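Local coordinates for protein L-lysine 6-oxidase (Marinomonas mediterranea, PDB 3WEU) that oxidises the epsilon-amino group of free L-lysine with a cysteine tryptophylquinone cofactor, releasing ammonium and the hydrogen peroxide that makes it antibacterial, at residues Q609-N617 and E647-F655. Sequence-based numbering, arbitrary orientation.
Sequences QINYARGIN and ETERNHELF
Two buried arginines, Arg614 and Arg650, lie flat on each other across this contact, their guanidinium centres 3.7 Å apart and their planes at 19°. Such like-charged stacking is probably tolerated because each cation also has acceptors around its rim. Glu647 meets Arg614 end-on: NH1 reaches OE2 at 2.9 Å, nearly straight at 173°, and NH2 reaches OE1 at 2.8 Å on its syn lone pair. Ile610 CG1 rests over the rim of the opposite face of Arg614. With CG between the backbone N and the carbonyl carbon (chi1 61°) and the rest extended, the side chain runs back toward the strand, where NH1 also donates to Asn611 O.

Strand 609-611 pairs antiparallel with 588-590, and Glu647 lies on strand 645-648, partner of 631-634. Two overlapping beta turns follow 609-611, type I from Asn611 to Arg614 and type II from Ala613 to Ile616. Arg650 NH2 binds two of their carbonyls, Arg614 O at 2.8 Å, in the carbonyl plane, and Tyr612 O at 3.0 Å, from above its plane. A water accepts from Arg650 NE and donates to Tyr612 O and Glu647 OE2, completing the salt-bridge network of Arg614, Glu647 and Arg650.

Gly615, whose positive phi suits the type II turn, lets Phe655 CD1 come within 3.8 Å of its CA. Arg650 NH1 lies over the rim of one face of that ring, and Ile616 CD1 touches its edge.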
loop_
_atom_site.group_PDB
_atom_site.type_symbol
_atom_site.label_atom_id
_atom_site.label_comp_id
_atom_site.label_asym_id
_atom_site.label_seq_id
_atom_site.Cartn_x
_atom_site.Cartn_y
_atom_site.Cartn_z
ATOM N N GLN A 609 2.978 25.870 23.532
ATOM C CA GLN A 609 2.268 24.628 23.564
ATOM C C GLN A 609 2.209 24.028 22.192
ATOM O O GLN A 609 1.808 24.689 21.275
ATOM C CB GLN A 609 0.858 24.777 24.110
ATOM C CG GLN A 609 0.233 23.432 24.457
ATOM C CD GLN A 609 -1.251 23.558 24.696
ATOM O OE1 GLN A 609 -2.020 23.867 23.760
ATOM N NE2 GLN A 609 -1.657 23.433 25.964
ATOM N N ILE A 610 2.609 22.804 22.031
ATOM C CA ILE A 610 2.625 22.187 20.713
ATOM C C ILE A 610 2.256 20.751 20.843
ATOM O O ILE A 610 2.132 20.213 21.913
ATOM C CB ILE A 610 4.033 22.270 20.033
ATOM C CG1 ILE A 610 5.057 21.321 20.587
ATOM C CG2 ILE A 610 4.532 23.678 19.991
ATOM C CD1 ILE A 610 5.279 21.310 22.033
ATOM N N ASN A 611 2.071 20.099 19.712
ATOM C CA ASN A 611 1.694 18.686 19.761
ATOM C C ASN A 611 2.841 17.769 20.213
ATOM O O ASN A 611 3.992 17.755 19.663
ATOM C CB ASN A 611 1.140 18.217 18.423
ATOM C CG ASN A 611 0.751 16.727 18.463
ATOM O OD1 ASN A 611 1.465 15.841 17.994
ATOM N ND2 ASN A 611 -0.412 16.464 19.010
ATOM N N TYR A 612 2.531 16.974 21.221
ATOM C CA TYR A 612 3.520 16.085 21.822
ATOM C C TYR A 612 4.177 15.108 20.803
ATOM O O TYR A 612 5.349 14.763 20.904
ATOM C CB TYR A 612 2.844 15.257 22.926
ATOM C CG TYR A 612 3.692 14.162 23.539
ATOM C CD1 TYR A 612 4.703 14.470 24.451
ATOM C CD2 TYR A 612 3.507 12.838 23.210
ATOM C CE1 TYR A 612 5.484 13.506 25.020
ATOM C CE2 TYR A 612 4.267 11.871 23.784
ATOM C CZ TYR A 612 5.278 12.216 24.670
ATOM O OH TYR A 612 6.070 11.270 25.205
ATOM N N ALA A 613 3.350 14.561 19.920
ATOM C CA ALA A 613 3.829 13.554 18.972
ATOM C C ALA A 613 4.201 14.136 17.621
ATOM O O ALA A 613 4.270 13.378 16.678
ATOM C CB ALA A 613 2.751 12.503 18.775
ATOM N N ARG A 614 4.476 15.414 17.519
ATOM C CA ARG A 614 4.690 16.052 16.222
ATOM C C ARG A 614 5.862 15.303 15.558
ATOM O O ARG A 614 6.892 15.051 16.159
ATOM C CB ARG A 614 4.949 17.499 16.392
ATOM C CG ARG A 614 6.203 17.858 17.224
ATOM C CD ARG A 614 6.186 19.263 17.749
ATOM N NE ARG A 614 7.375 19.504 18.534
ATOM C CZ ARG A 614 7.580 19.042 19.770
ATOM N NH1 ARG A 614 6.672 18.278 20.397
ATOM N NH2 ARG A 614 8.751 19.337 20.390
ATOM N N GLY A 615 5.688 14.998 14.282
ATOM C CA GLY A 615 6.692 14.315 13.526
ATOM C C GLY A 615 6.492 12.819 13.391
ATOM O O GLY A 615 7.039 12.195 12.486
ATOM N N ILE A 616 5.754 12.232 14.323
ATOM C CA ILE A 616 5.364 10.824 14.250
ATOM C C ILE A 616 4.042 10.826 13.545
ATOM O O ILE A 616 2.994 10.976 14.149
ATOM C CB ILE A 616 5.144 10.189 15.601
ATOM C CG1 ILE A 616 6.312 10.404 16.503
ATOM C CG2 ILE A 616 4.934 8.661 15.459
ATOM C CD1 ILE A 616 7.493 9.577 16.221
ATOM N N ASN A 617 4.109 10.766 12.232
ATOM C CA ASN A 617 2.943 11.054 11.382
ATOM C C ASN A 617 2.129 9.786 10.996
ATOM O O ASN A 617 1.083 9.908 10.368
ATOM C CB ASN A 617 3.381 11.785 10.135
ATOM C CG ASN A 617 3.756 13.240 10.442
ATOM O OD1 ASN A 617 2.917 13.987 10.970
ATOM N ND2 ASN A 617 4.968 13.655 10.103
ATOM N N GLU A 647 8.307 19.522 28.065
ATOM C CA GLU A 647 9.070 18.458 27.416
ATOM C C GLU A 647 10.514 18.532 27.912
ATOM O O GLU A 647 11.083 19.625 28.079
ATOM C CB GLU A 647 9.174 18.701 25.883
ATOM C CG GLU A 647 7.903 18.315 25.150
ATOM C CD GLU A 647 8.041 18.287 23.660
ATOM O OE1 GLU A 647 8.828 19.085 23.145
ATOM O OE2 GLU A 647 7.373 17.446 23.052
ATOM N N THR A 648 11.111 17.369 28.089
ATOM C CA THR A 648 12.561 17.216 28.314
ATOM C C THR A 648 12.980 15.966 27.489
ATOM O O THR A 648 12.160 15.023 27.315
ATOM C CB THR A 648 12.886 16.975 29.830
ATOM O OG1 THR A 648 12.250 15.781 30.316
ATOM C CG2 THR A 648 12.415 18.171 30.721
ATOM N N GLU A 649 14.242 15.939 27.062
ATOM C CA GLU A 649 14.873 14.752 26.516
ATOM C C GLU A 649 14.229 14.220 25.213
ATOM O O GLU A 649 14.422 13.048 24.831
ATOM C CB GLU A 649 14.967 13.646 27.554
ATOM C CG GLU A 649 15.775 14.026 28.785
ATOM C CD GLU A 649 16.021 12.833 29.686
ATOM O OE1 GLU A 649 16.812 11.937 29.264
ATOM O OE2 GLU A 649 15.415 12.785 30.804
ATOM N N ARG A 650 13.596 15.110 24.455
ATOM C CA ARG A 650 13.076 14.709 23.115
ATOM C C ARG A 650 14.270 14.523 22.205
ATOM O O ARG A 650 15.210 15.288 22.295
ATOM C CB ARG A 650 12.160 15.799 22.532
ATOM C CG ARG A 650 11.206 15.236 21.482
ATOM C CD ARG A 650 10.334 16.264 20.807
ATOM N NE ARG A 650 9.076 15.673 20.344
ATOM C CZ ARG A 650 8.675 15.532 19.071
ATOM N NH1 ARG A 650 9.357 16.000 18.045
ATOM N NH2 ARG A 650 7.537 14.931 18.841
ATOM N N ASN A 651 14.262 13.534 21.316
ATOM C CA ASN A 651 15.415 13.323 20.386
ATOM C C ASN A 651 15.133 14.150 19.134
ATOM O O ASN A 651 14.678 13.633 18.057
ATOM C CB ASN A 651 15.611 11.862 20.090
ATOM C CG ASN A 651 15.737 10.992 21.364
ATOM O OD1 ASN A 651 15.805 11.454 22.453
ATOM N ND2 ASN A 651 15.815 9.727 21.178
ATOM N N HIS A 652 15.395 15.431 19.284
ATOM C CA HIS A 652 15.003 16.391 18.265
ATOM C C HIS A 652 15.720 16.102 16.949
ATOM O O HIS A 652 15.172 16.372 15.853
ATOM C CB HIS A 652 15.366 17.812 18.664
ATOM C CG HIS A 652 14.661 18.288 19.879
ATOM N ND1 HIS A 652 13.295 18.417 19.946
ATOM C CD2 HIS A 652 15.149 18.623 21.108
ATOM C CE1 HIS A 652 12.974 18.856 21.152
ATOM N NE2 HIS A 652 14.082 18.991 21.874
ATOM N N GLU A 653 16.908 15.504 17.052
ATOM C CA GLU A 653 17.720 15.249 15.856
ATOM C C GLU A 653 17.120 14.246 14.883
ATOM O O GLU A 653 17.456 14.263 13.701
ATOM C CB GLU A 653 19.149 14.867 16.256
ATOM C CG GLU A 653 19.867 16.118 16.775
ATOM C CD GLU A 653 21.426 16.000 16.845
ATOM O OE1 GLU A 653 21.981 14.877 16.906
ATOM O OE2 GLU A 653 22.123 17.040 16.847
ATOM N N LEU A 654 16.219 13.403 15.376
ATOM C CA LEU A 654 15.469 12.497 14.535
ATOM C C LEU A 654 14.594 13.165 13.495
ATOM O O LEU A 654 14.324 12.611 12.422
ATOM C CB LEU A 654 14.624 11.576 15.403
ATOM C CG LEU A 654 13.770 10.583 14.611
ATOM C CD1 LEU A 654 14.653 9.585 13.880
ATOM C CD2 LEU A 654 12.852 9.853 15.556
ATOM N N PHE A 655 14.074 14.328 13.824
ATOM C CA PHE A 655 12.980 14.893 13.071
ATOM C C PHE A 655 13.527 15.911 12.081
ATOM O O PHE A 655 14.486 16.603 12.369
ATOM C CB PHE A 655 11.973 15.543 14.034
ATOM C CG PHE A 655 11.356 14.595 14.981
ATOM C CD1 PHE A 655 10.279 13.836 14.574
ATOM C CD2 PHE A 655 11.818 14.444 16.263
ATOM C CE1 PHE A 655 9.695 12.933 15.424
ATOM C CE2 PHE A 655 11.296 13.503 17.107
ATOM C CZ PHE A 655 10.172 12.783 16.711
HETATM O O HOH W 1 7.624 14.771 22.563
#